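Local coordinates for Low molecular weight phosphotyrosine protein phosphatase (Vibrio cholerae, PDB 6U1P) that probably removes phosphate from tyrosines of proteins and belongs to a tyrosine phosphoregulatory system that controls exopolysaccharide synthesis and biofilm formation, at residues G48-P52 against V69-Q73; S41-T47 against V72-T76; G5-L9 against N36-R40; Q78-E82 against H105-L109. One frame throughout, in Å; residues are numbered along the deposited sequence.

Interaction 1: residues G48-P52 against V69-Q73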
loop_
_atom_site.group_PDB
_atom_site.type_symbol
_atom_site.label_atom_id
_atom_site.label_comp_id
_atom_site.label_asym_id
_atom_site.label_seq_id
_atom_site.Cartn_x
_atom_site.Cartn_y
_atom_site.Cartn_z
ATOM N N GLY B 48 7.987 12.963 7.270
ATOM C CA GLY B 48 9.348 13.155 6.836
ATOM C C GLY B 48 9.514 13.187 5.339
ATOM O O GLY B 48 10.616 13.437 4.840
ATOM N N LYS B 49 8.425 12.982 4.605
ATOM C CA LYS B 49 8.514 12.706 3.184
ATOM C C LYS B 49 8.628 14.001 2.388
ATOM O O LYS B 49 8.198 15.077 2.819
ATOM C CB LYS B 49 7.299 11.903 2.719
ATOM C CG LYS B 49 7.468 10.394 2.801
ATOM C CD LYS B 49 7.671 9.785 1.411
ATOM C CE LYS B 49 6.332 9.458 0.734
ATOM N NZ LYS B 49 6.486 9.034 -0.693
ATOM N N THR B 50 9.203 13.879 1.197
ATOM C CA THR B 50 9.397 15.009 0.298
ATOM C C THR B 50 8.336 15.075 -0.794
ATOM O O THR B 50 7.807 16.156 -1.069
ATOM C CB THR B 50 10.788 14.941 -0.347
ATOM O OG1 THR B 50 11.796 15.043 0.669
ATOM C CG2 THR B 50 10.972 16.050 -1.386
ATOM N N MET B 51 7.973 13.927 -1.374
ATOM C CA MET B 51 7.072 13.730 -2.498
ATOM C C MET B 51 5.892 12.868 -2.076
ATOM O O MET B 51 6.008 12.070 -1.147
ATOM C CB MET B 51 7.778 13.029 -3.672
ATOM C CG MET B 51 8.742 13.880 -4.474
ATOM S SD MET B 51 7.896 15.213 -5.340
ATOM C CE MET B 51 8.504 16.599 -4.387
ATOM N N PRO B 52 4.765 12.981 -2.764
ATOM C CA PRO B 52 3.604 12.130 -2.459
ATOM C C PRO B 52 3.873 10.661 -2.765
ATOM O O PRO B 52 4.872 10.296 -3.379
ATOM C CB PRO B 52 2.512 12.687 -3.375
ATOM C CG PRO B 52 2.927 14.086 -3.658
ATOM C CD PRO B 52 4.434 14.060 -3.709
ATOM N N VAL B 69 3.742 17.272 -9.510
ATOM C CA VAL B 69 3.364 17.301 -8.099
ATOM C C VAL B 69 4.230 18.282 -7.326
ATOM O O VAL B 69 5.451 18.366 -7.523
ATOM C CB VAL B 69 3.432 15.912 -7.432
ATOM C CG1 VAL B 69 2.192 15.162 -7.751
ATOM C CG2 VAL B 69 4.669 15.126 -7.884
ATOM N N ASN B 70 3.585 19.018 -6.445
ATOM C CA ASN B 70 4.311 19.838 -5.504
ATOM C C ASN B 70 4.881 19.010 -4.352
ATOM O O ASN B 70 4.385 17.923 -4.048
ATOM C CB ASN B 70 3.401 20.931 -4.985
ATOM C CG ASN B 70 3.198 22.016 -6.025
ATOM O OD1 ASN B 70 4.142 22.718 -6.374
ATOM N ND2 ASN B 70 1.990 22.102 -6.581
ATOM N N PRO B 71 5.948 19.496 -3.730
ATOM C CA PRO B 71 6.454 18.855 -2.515
ATOM C C PRO B 71 5.379 18.799 -1.446
ATOM O O PRO B 71 4.480 19.638 -1.394
ATOM C CB PRO B 71 7.607 19.770 -2.082
ATOM C CG PRO B 71 8.011 20.506 -3.327
ATOM C CD PRO B 71 6.737 20.681 -4.101
ATOM N N VAL B 72 5.464 17.749 -0.628
ATOM C CA VAL B 72 4.661 17.622 0.581
ATOM C C VAL B 72 4.835 18.852 1.470
ATOM O O VAL B 72 5.958 19.326 1.687
ATOM C CB VAL B 72 5.083 16.340 1.329
ATOM C CG1 VAL B 72 4.372 16.243 2.698
ATOM C CG2 VAL B 72 4.839 15.100 0.464
ATOM N N GLN B 73 3.731 19.336 2.046
ATOM C CA GLN B 73 3.852 20.424 3.010
ATOM C C GLN B 73 2.767 20.323 4.074
ATOM O O GLN B 73 1.660 19.839 3.816
ATOM C CB GLN B 73 3.783 21.795 2.323
ATOM C CG GLN B 73 2.604 21.925 1.401
ATOM C CD GLN B 73 2.355 23.358 0.955
ATOM O OE1 GLN B 73 3.273 24.191 0.941
ATOM N NE2 GLN B 73 1.102 23.657 0.596
#

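Interaction 2: residues S41-T47 against V72-T76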
loop_
_atom_site.group_PDB
_atom_site.type_symbol
_atom_site.label_atom_id
_atom_site.label_comp_id
_atom_site.label_asym_id
_atom_site.label_seq_id
_atom_site.Cartn_x
_atom_site.Cartn_y
_atom_site.Cartn_z
ATOM N N SER B 41 -2.323 21.671 -1.817
ATOM C CA SER B 41 -2.657 20.643 -0.855
ATOM C C SER B 41 -1.646 20.689 0.283
ATOM O O SER B 41 -0.542 21.226 0.144
ATOM C CB SER B 41 -2.677 19.251 -1.496
ATOM O OG SER B 41 -1.383 18.882 -1.906
ATOM N N ALA B 42 -2.040 20.115 1.418
ATOM C CA ALA B 42 -1.204 20.115 2.613
ATOM C C ALA B 42 -1.719 19.043 3.565
ATOM O O ALA B 42 -2.857 18.574 3.444
ATOM C CB ALA B 42 -1.187 21.492 3.296
ATOM N N GLY B 43 -0.878 18.678 4.529
ATOM C CA GLY B 43 -1.226 17.688 5.534
ATOM C C GLY B 43 -1.304 18.337 6.905
ATOM O O GLY B 43 -0.693 19.382 7.146
ATOM N N THR B 44 -2.114 17.752 7.791
ATOM C CA THR B 44 -2.151 18.269 9.151
ATOM C C THR B 44 -0.886 17.903 9.923
ATOM O O THR B 44 -0.481 18.646 10.819
ATOM C CB THR B 44 -3.411 17.785 9.890
ATOM O OG1 THR B 44 -3.538 16.361 9.792
ATOM C CG2 THR B 44 -4.675 18.445 9.325
ATOM N N LEU B 45 -0.235 16.791 9.586
ATOM C CA LEU B 45 0.870 16.269 10.383
ATOM C C LEU B 45 2.178 16.329 9.602
ATOM O O LEU B 45 2.215 15.998 8.414
ATOM C CB LEU B 45 0.560 14.849 10.854
ATOM C CG LEU B 45 1.453 14.143 11.878
ATOM C CD1 LEU B 45 2.695 13.485 11.276
ATOM C CD2 LEU B 45 1.872 15.163 12.947
ATOM N N LYS B 46 3.240 16.787 10.270
ATOM C CA LYS B 46 4.583 16.847 9.703
ATOM C C LYS B 46 5.091 15.442 9.415
ATOM O O LYS B 46 5.458 14.704 10.336
ATOM C CB LYS B 46 5.540 17.573 10.666
ATOM C CG LYS B 46 7.024 17.504 10.312
ATOM C CD LYS B 46 7.864 17.163 11.552
ATOM C CE LYS B 46 9.315 17.624 11.405
ATOM N NZ LYS B 46 10.288 16.986 12.357
ATOM N N THR B 47 5.181 15.079 8.144
ATOM C CA THR B 47 5.790 13.815 7.765
ATOM C C THR B 47 7.236 14.048 7.352
ATOM O O THR B 47 7.675 15.181 7.144
ATOM C CB THR B 47 5.020 13.162 6.609
ATOM O OG1 THR B 47 5.585 11.879 6.314
ATOM C CG2 THR B 47 5.101 14.023 5.357
ATOM N N VAL B 72 5.464 17.749 -0.628
ATOM C CA VAL B 72 4.661 17.622 0.581
ATOM C C VAL B 72 4.835 18.852 1.470
ATOM O O VAL B 72 5.958 19.326 1.687
ATOM C CB VAL B 72 5.083 16.340 1.329
ATOM C CG1 VAL B 72 4.372 16.243 2.698
ATOM C CG2 VAL B 72 4.839 15.100 0.464
ATOM N N GLN B 73 3.731 19.336 2.046
ATOM C CA GLN B 73 3.852 20.424 3.010
ATOM C C GLN B 73 2.767 20.323 4.074
ATOM O O GLN B 73 1.660 19.839 3.816
ATOM C CB GLN B 73 3.783 21.795 2.323
ATOM C CG GLN B 73 2.604 21.925 1.401
ATOM C CD GLN B 73 2.355 23.358 0.955
ATOM O OE1 GLN B 73 3.273 24.191 0.941
ATOM N NE2 GLN B 73 1.102 23.657 0.596
ATOM N N GLN B 74 3.087 20.809 5.265
ATOM C CA GLN B 74 2.105 20.877 6.333
ATOM C C GLN B 74 1.366 22.214 6.287
ATOM O O GLN B 74 1.902 23.234 5.844
ATOM C CB GLN B 74 2.756 20.680 7.698
ATOM C CG GLN B 74 1.743 20.606 8.843
ATOM C CD GLN B 74 2.395 20.436 10.213
ATOM O OE1 GLN B 74 3.441 21.013 10.486
ATOM N NE2 GLN B 74 1.765 19.645 11.080
ATOM N N VAL B 75 0.105 22.188 6.726
ATOM C CA VAL B 75 -0.681 23.411 6.800
ATOM C C VAL B 75 -0.026 24.397 7.770
ATOM O O VAL B 75 0.626 24.009 8.751
ATOM C CB VAL B 75 -2.129 23.103 7.222
ATOM C CG1 VAL B 75 -2.180 22.579 8.647
ATOM C CG2 VAL B 75 -2.996 24.342 7.089
ATOM N N THR B 76 -0.162 25.686 7.456
ATOM C CA THR B 76 0.374 26.792 8.235
ATOM C C THR B 76 -0.749 27.749 8.630
ATOM O O THR B 76 -1.899 27.618 8.195
ATOM C CB THR B 76 1.435 27.556 7.445
ATOM O OG1 THR B 76 0.784 28.352 6.448
ATOM C CG2 THR B 76 2.391 26.585 6.765
#

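Interaction 3: residues G5-L9 against N36-R40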
loop_
_atom_site.group_PDB
_atom_site.type_symbol
_atom_site.label_atom_id
_atom_site.label_comp_id
_atom_site.label_asym_id
_atom_site.label_seq_id
_atom_site.Cartn_x
_atom_site.Cartn_y
_atom_site.Cartn_z
ATOM N N GLY B 5 -6.728 35.488 -8.629
ATOM C CA GLY B 5 -7.800 34.511 -8.686
ATOM C C GLY B 5 -8.158 33.874 -7.357
ATOM O O GLY B 5 -7.656 34.272 -6.305
ATOM N N LEU B 6 -9.005 32.852 -7.415
ATOM C CA LEU B 6 -9.427 32.134 -6.222
ATOM C C LEU B 6 -8.343 31.162 -5.766
ATOM O O LEU B 6 -7.582 30.621 -6.576
ATOM C CB LEU B 6 -10.734 31.385 -6.482
ATOM C CG LEU B 6 -11.550 30.932 -5.269
ATOM C CD1 LEU B 6 -12.475 32.040 -4.785
ATOM C CD2 LEU B 6 -12.341 29.677 -5.605
ATOM N N SER B 7 -8.286 30.934 -4.455
ATOM C CA SER B 7 -7.279 30.077 -3.849
ATOM C C SER B 7 -7.970 28.986 -3.039
ATOM O O SER B 7 -8.805 29.276 -2.173
ATOM C CB SER B 7 -6.335 30.893 -2.964
ATOM O OG SER B 7 -5.262 30.091 -2.493
ATOM N N VAL B 8 -7.644 27.731 -3.349
ATOM C CA VAL B 8 -8.264 26.569 -2.728
ATOM C C VAL B 8 -7.156 25.696 -2.156
ATOM O O VAL B 8 -6.172 25.404 -2.844
ATOM C CB VAL B 8 -9.122 25.788 -3.749
ATOM C CG1 VAL B 8 -9.411 24.379 -3.279
ATOM C CG2 VAL B 8 -10.407 26.527 -4.019
ATOM N N LEU B 9 -7.318 25.262 -0.914
ATOM C CA LEU B 9 -6.388 24.332 -0.296
ATOM C C LEU B 9 -7.124 23.042 0.068
ATOM O O LEU B 9 -8.257 23.088 0.557
ATOM C CB LEU B 9 -5.754 24.980 0.927
ATOM C CG LEU B 9 -4.882 24.080 1.789
ATOM C CD1 LEU B 9 -3.634 23.668 1.037
ATOM C CD2 LEU B 9 -4.555 24.811 3.096
ATOM N N ASN B 36 -10.242 30.682 -13.264
ATOM C CA ASN B 36 -9.100 31.335 -12.631
ATOM C C ASN B 36 -9.090 31.015 -11.137
ATOM O O ASN B 36 -9.351 31.853 -10.269
ATOM C CB ASN B 36 -9.132 32.836 -12.901
ATOM C CG ASN B 36 -7.984 33.557 -12.247
ATOM O OD1 ASN B 36 -8.142 34.659 -11.736
ATOM N ND2 ASN B 36 -6.821 32.921 -12.232
ATOM N N ILE B 37 -8.789 29.753 -10.854
ATOM C CA ILE B 37 -8.698 29.243 -9.492
ATOM C C ILE B 37 -7.403 28.453 -9.375
ATOM O O ILE B 37 -7.147 27.562 -10.191
ATOM C CB ILE B 37 -9.893 28.337 -9.136
ATOM C CG1 ILE B 37 -11.226 29.078 -9.294
ATOM C CG2 ILE B 37 -9.724 27.783 -7.724
ATOM C CD1 ILE B 37 -12.440 28.156 -9.370
ATOM N N GLN B 38 -6.607 28.745 -8.351
ATOM C CA GLN B 38 -5.439 27.918 -8.103
ATOM C C GLN B 38 -5.678 27.046 -6.875
ATOM O O GLN B 38 -6.510 27.350 -6.009
ATOM C CB GLN B 38 -4.151 28.739 -7.971
ATOM C CG GLN B 38 -4.165 29.863 -6.967
ATOM C CD GLN B 38 -2.778 30.474 -6.800
ATOM O OE1 GLN B 38 -1.904 30.292 -7.652
ATOM N NE2 GLN B 38 -2.572 31.202 -5.700
ATOM N N VAL B 39 -4.967 25.924 -6.839
ATOM C CA VAL B 39 -5.208 24.904 -5.836
ATOM C C VAL B 39 -3.872 24.381 -5.328
ATOM O O VAL B 39 -2.929 24.203 -6.099
ATOM C CB VAL B 39 -6.102 23.779 -6.418
ATOM C CG1 VAL B 39 -5.523 23.233 -7.712
ATOM C CG2 VAL B 39 -6.315 22.653 -5.394
ATOM N N ARG B 40 -3.793 24.141 -4.023
ATOM C CA ARG B 40 -2.678 23.433 -3.407
ATOM C C ARG B 40 -3.235 22.428 -2.409
ATOM O O ARG B 40 -4.448 22.344 -2.171
ATOM C CB ARG B 40 -1.688 24.339 -2.657
ATOM C CG ARG B 40 -1.162 25.505 -3.431
ATOM C CD ARG B 40 -0.416 25.069 -4.675
ATOM N NE ARG B 40 -1.043 25.718 -5.820
ATOM C CZ ARG B 40 -0.495 25.872 -7.022
ATOM N NH1 ARG B 40 0.714 25.401 -7.290
ATOM N NH2 ARG B 40 -1.185 26.496 -7.963
#

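Interaction 4: residues Q78-E82 against H105-L109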
loop_
_atom_site.group_PDB
_atom_site.type_symbol
_atom_site.label_atom_id
_atom_site.label_comp_id
_atom_site.label_asym_id
_atom_site.label_seq_id
_atom_site.Cartn_x
_atom_site.Cartn_y
_atom_site.Cartn_z
ATOM N N GLN B 78 -0.777 31.010 7.879
ATOM C CA GLN B 78 -1.039 31.840 6.706
ATOM C C GLN B 78 -2.007 31.177 5.733
ATOM O O GLN B 78 -2.698 31.871 4.976
ATOM C CB GLN B 78 0.269 32.177 5.995
ATOM C CG GLN B 78 0.192 33.427 5.134
ATOM C CD GLN B 78 -0.028 34.686 5.951
ATOM O OE1 GLN B 78 0.089 34.674 7.173
ATOM N NE2 GLN B 78 -0.351 35.780 5.277
ATOM N N ASP B 79 -2.060 29.842 5.724
ATOM C CA ASP B 79 -2.987 29.140 4.842
ATOM C C ASP B 79 -4.437 29.513 5.150
ATOM O O ASP B 79 -5.258 29.642 4.231
ATOM C CB ASP B 79 -2.782 27.626 4.957
ATOM C CG ASP B 79 -1.498 27.144 4.273
ATOM O OD1 ASP B 79 -1.106 27.707 3.227
ATOM O OD2 ASP B 79 -0.876 26.196 4.789
ATOM N N PHE B 80 -4.777 29.675 6.436
ATOM C CA PHE B 80 -6.145 30.049 6.803
ATOM C C PHE B 80 -6.500 31.464 6.351
ATOM O O PHE B 80 -7.679 31.764 6.127
ATOM C CB PHE B 80 -6.343 29.935 8.314
ATOM C CG PHE B 80 -6.107 28.551 8.852
ATOM C CD1 PHE B 80 -6.901 27.491 8.438
ATOM C CD2 PHE B 80 -5.100 28.313 9.776
ATOM C CE1 PHE B 80 -6.688 26.213 8.932
ATOM C CE2 PHE B 80 -4.880 27.044 10.271
ATOM C CZ PHE B 80 -5.671 25.988 9.845
ATOM N N ILE B 81 -5.509 32.337 6.206
ATOM C CA ILE B 81 -5.761 33.690 5.732
ATOM C C ILE B 81 -5.690 33.765 4.216
ATOM O O ILE B 81 -6.580 34.326 3.568
ATOM C CB ILE B 81 -4.753 34.667 6.374
ATOM C CG1 ILE B 81 -4.728 34.505 7.900
ATOM C CG2 ILE B 81 -5.066 36.095 5.962
ATOM C CD1 ILE B 81 -3.428 34.937 8.534
ATOM N N GLU B 82 -4.649 33.167 3.631
ATOM C CA GLU B 82 -4.378 33.376 2.213
ATOM C C GLU B 82 -5.379 32.652 1.321
ATOM O O GLU B 82 -5.667 33.121 0.212
ATOM C CB GLU B 82 -2.948 32.938 1.889
ATOM C CG GLU B 82 -2.476 33.299 0.480
ATOM C CD GLU B 82 -1.627 34.574 0.435
ATOM O OE1 GLU B 82 -1.170 35.044 1.502
ATOM O OE2 GLU B 82 -1.409 35.100 -0.679
ATOM N N HIS B 105 -11.747 32.738 10.100
ATOM C CA HIS B 105 -11.662 31.942 8.875
ATOM C C HIS B 105 -12.321 30.566 8.978
ATOM O O HIS B 105 -12.264 29.790 8.014
ATOM C CB HIS B 105 -10.188 31.793 8.479
ATOM C CG HIS B 105 -9.484 33.107 8.327
ATOM N ND1 HIS B 105 -10.070 34.205 7.731
ATOM C CD2 HIS B 105 -8.241 33.499 8.689
ATOM C CE1 HIS B 105 -9.217 35.214 7.730
ATOM N NE2 HIS B 105 -8.101 34.812 8.307
ATOM N N LYS B 106 -12.945 30.238 10.111
ATOM C CA LYS B 106 -13.449 28.885 10.299
ATOM C C LYS B 106 -14.610 28.561 9.373
ATOM O O LYS B 106 -14.872 27.381 9.126
ATOM C CB LYS B 106 -13.838 28.673 11.759
ATOM C CG LYS B 106 -12.638 28.731 12.694
ATOM C CD LYS B 106 -13.044 28.643 14.146
ATOM C CE LYS B 106 -13.456 27.241 14.517
ATOM N NZ LYS B 106 -13.467 27.095 15.990
ATOM N N ASN B 107 -15.282 29.574 8.824
ATOM C CA ASN B 107 -16.330 29.327 7.841
ATOM C C ASN B 107 -15.767 28.830 6.520
ATOM O O ASN B 107 -16.538 28.342 5.689
ATOM C CB ASN B 107 -17.145 30.598 7.580
ATOM C CG ASN B 107 -16.451 31.537 6.597
ATOM O OD1 ASN B 107 -15.401 32.121 6.898
ATOM N ND2 ASN B 107 -17.024 31.665 5.402
ATOM N N LYS B 108 -14.456 28.952 6.305
ATOM C CA LYS B 108 -13.828 28.466 5.081
ATOM C C LYS B 108 -13.542 26.971 5.124
ATOM O O LYS B 108 -13.041 26.430 4.136
ATOM C CB LYS B 108 -12.529 29.244 4.799
ATOM C CG LYS B 108 -12.626 30.750 5.109
ATOM C CD LYS B 108 -11.802 31.604 4.145
ATOM C CE LYS B 108 -10.525 32.154 4.777
ATOM N NZ LYS B 108 -9.784 33.111 3.881
ATOM N N LEU B 109 -13.848 26.296 6.231
ATOM C CA LEU B 109 -13.527 24.887 6.416
ATOM C C LEU B 109 -14.733 24.029 6.064
ATOM O O LEU B 109 -15.860 24.337 6.456
ATOM C CB LEU B 109 -13.106 24.616 7.863
ATOM C CG LEU B 109 -11.628 24.750 8.224
ATOM C CD1 LEU B 109 -11.002 25.986 7.597
ATOM C CD2 LEU B 109 -11.460 24.778 9.731
#

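Interaction 1: residues G48-P52 against V69-Q73
Val72 is the place to start, because it loses more surface here than any other residue of the two loops. Its backbone N donates to Thr50 O at 2.9 Å with a nearly straight geometry, and the same carbonyl takes a CA-H...O contact from Pro71 CA at 3.3 Å. With the backbones held together this way, the isopropyl group of Val72 drops onto the facing loop: CG2 lies 3.5 Å from Met51 C and 3.9 Å from Pro52 N. The loops belong to the low molecular weight phosphotyrosine phosphatase fold, one leaving strand 37-43 and the other following helix 54-62. Val72 also touches Asn15 and Leu16 of the CX5R phosphate-binding loop, and its side chain is about 9 Å from that of the predicted nucleophile, Cys12. Met51 begins by pointing away, but its m,m rotamer folds the thioether back, so that CE reaches Pro71 CA at 3.6 Å and SD sits 4.1 Å from Val69 CG2. Pro52 is the buried member: its CG is 4.2 Å from Val69 CB and its CD 4.3 Å from Val72 CG2, while Pro20 of helix 18-32 also touches its ring.

Interaction 2: residues S41-T47 against V72-T76
Two glutamines with different rotamers grip the end of a strand here. Gln73 takes chi1 p with chi2 t, which swings its amide back along strand 37-43 until NE2 donates to Ser41 O at 3.0 Å; its OE1 meanwhile binds a glycerol. Gln74 is stretched out, t at both chi1 and chi2, and runs past Gly43 so that its NE2 meets Thr44 O at 2.5 Å, a very short hydrogen bond just beyond the strand. Between the two amides the backbones form a single beta bridge: Gly43 N donates to Gln73 O and Gly43 O accepts from Val75 N, both at 2.9 Å. The extended side chain also brings Gln74 CG 3.2 Å from Gly43 O. Apolar touches come at both ends: Thr47 in the t rotamer turns its methyl CG2 onto Val72 CG1 at 3.5 Å, and Ala42 CB sits 4.3 Å from Val75 CB. Thr76 makes no contact with 41-47; it is the N-cap of the following helix, and its own N bonds to Asp79 OD2. The bridge lies beside the active site, with Ala42 and Thr44 bonded through the backbone to Cys12, the predicted nucleophile. Strand 6-12 runs along the flank of 41-43, and Leu97 of helix 91-100 covers both Thr44 and Val75.

Interaction 3: residues G5-L9 against N36-R40
This is the pairing of the two strands of a beta-alpha-beta unit, strand 6-12, helix 18-32 and strand 37-43, in the central parallel sheet. The short segments run 21° apart, with axes 4.7 Å from each other at closest approach. Four backbone hydrogen bonds zigzag between them: Leu6 N to Asn36 O (3.0 Å), Gln38 N to Leu6 O (2.8 Å), Val8 N to Gln38 O (2.9 Å) and Arg40 N to Val8 O (2.9 Å). Leu6 and Val8 thus spend both their N and their O on this neighbour. The alternate residues look to the other side of the strand: Ser7 N bonds to Asp84 OD1, and the backbones of Ser7 and Leu9 engage strand 85-88. Ser7 OG is satisfied by His83 ND1. CA-H...O contacts supplement the pattern, such as Val39 CA to Val8 O at 3.2 Å. Leu6, Val8, Ile37 and Val39 form one apolar face, with Leu6 CB 3.7 Å from Ile37 CG1; helix 18-32 covers Ile37 and Val39, and Trp152 of the second subunit packs on Val8 and Ile37. At the open end, Asn36 OD1 lies 3.1 Å from Gly5 CA, so close that a CB on Gly5 would clash with it.

Interaction 4: residues Q78-E82 against H105-L109
His105 opens the segment and meets the helix at once: its CD2 is 3.1 Å from Phe80 O, which lies over one face of the imidazole, while its NE2 comes within 3.4 Å of Ile81 CG1. Lys106 and Asn107 carry the chain round a tight turn without touching helix 77-82; Lys108 N closes it on His105 O at 2.9 Å, and that turn brings Lys108 back to the contact. Its aliphatic chain passes Phe80 with CE 3.2 Å from Phe80 O, and NZ makes a weak hydrogen bond to Ile81 O at 3.4 Å as well as a firmer one to His83 O. Leu109, entering the edge strand 109-111, makes a loose apolar touch, CD1 lying 4.4 Å from Phe80 CD1; Leu97 and Leu98 of helix 91-100 touch its side chain too. The contact is thus mostly van der Waals, His105 and Lys108 lying against the helix's last turn. Its polar element is the Lys108 ammonium group, held chiefly by His83 O, whose place near the C-terminal carbonyls is consistent with a favourable charge-dipole interaction.

From the N terminus, interaction 3 comes first, closing the excursion through helix 18-32 by laying strand 37-43 beside strand 6-12. That strand then runs straight into interaction 2, which opens at 41-47; interaction 1 opens next at 48-52. Both close on the same stretch, 69-76, after helix 54-62, with the Thr50-Val72 pairing inside the Gly43-Gln74 one. Interaction 4 follows in series, its loop holding strand 85-88 and helix 91-100 and returning at 105-109 to helix 77-82 just before the edge strand. No loops cross. Side chains join the series: Leu9 CD1 lies 3.7 Å from Ser41 C, Leu9 CD2 3.8 Å from Asp79 CB, and Val75 CG2 4.2 Å from Phe80 CZ, connecting the sheet, the 69-76 loop and helix 77-82.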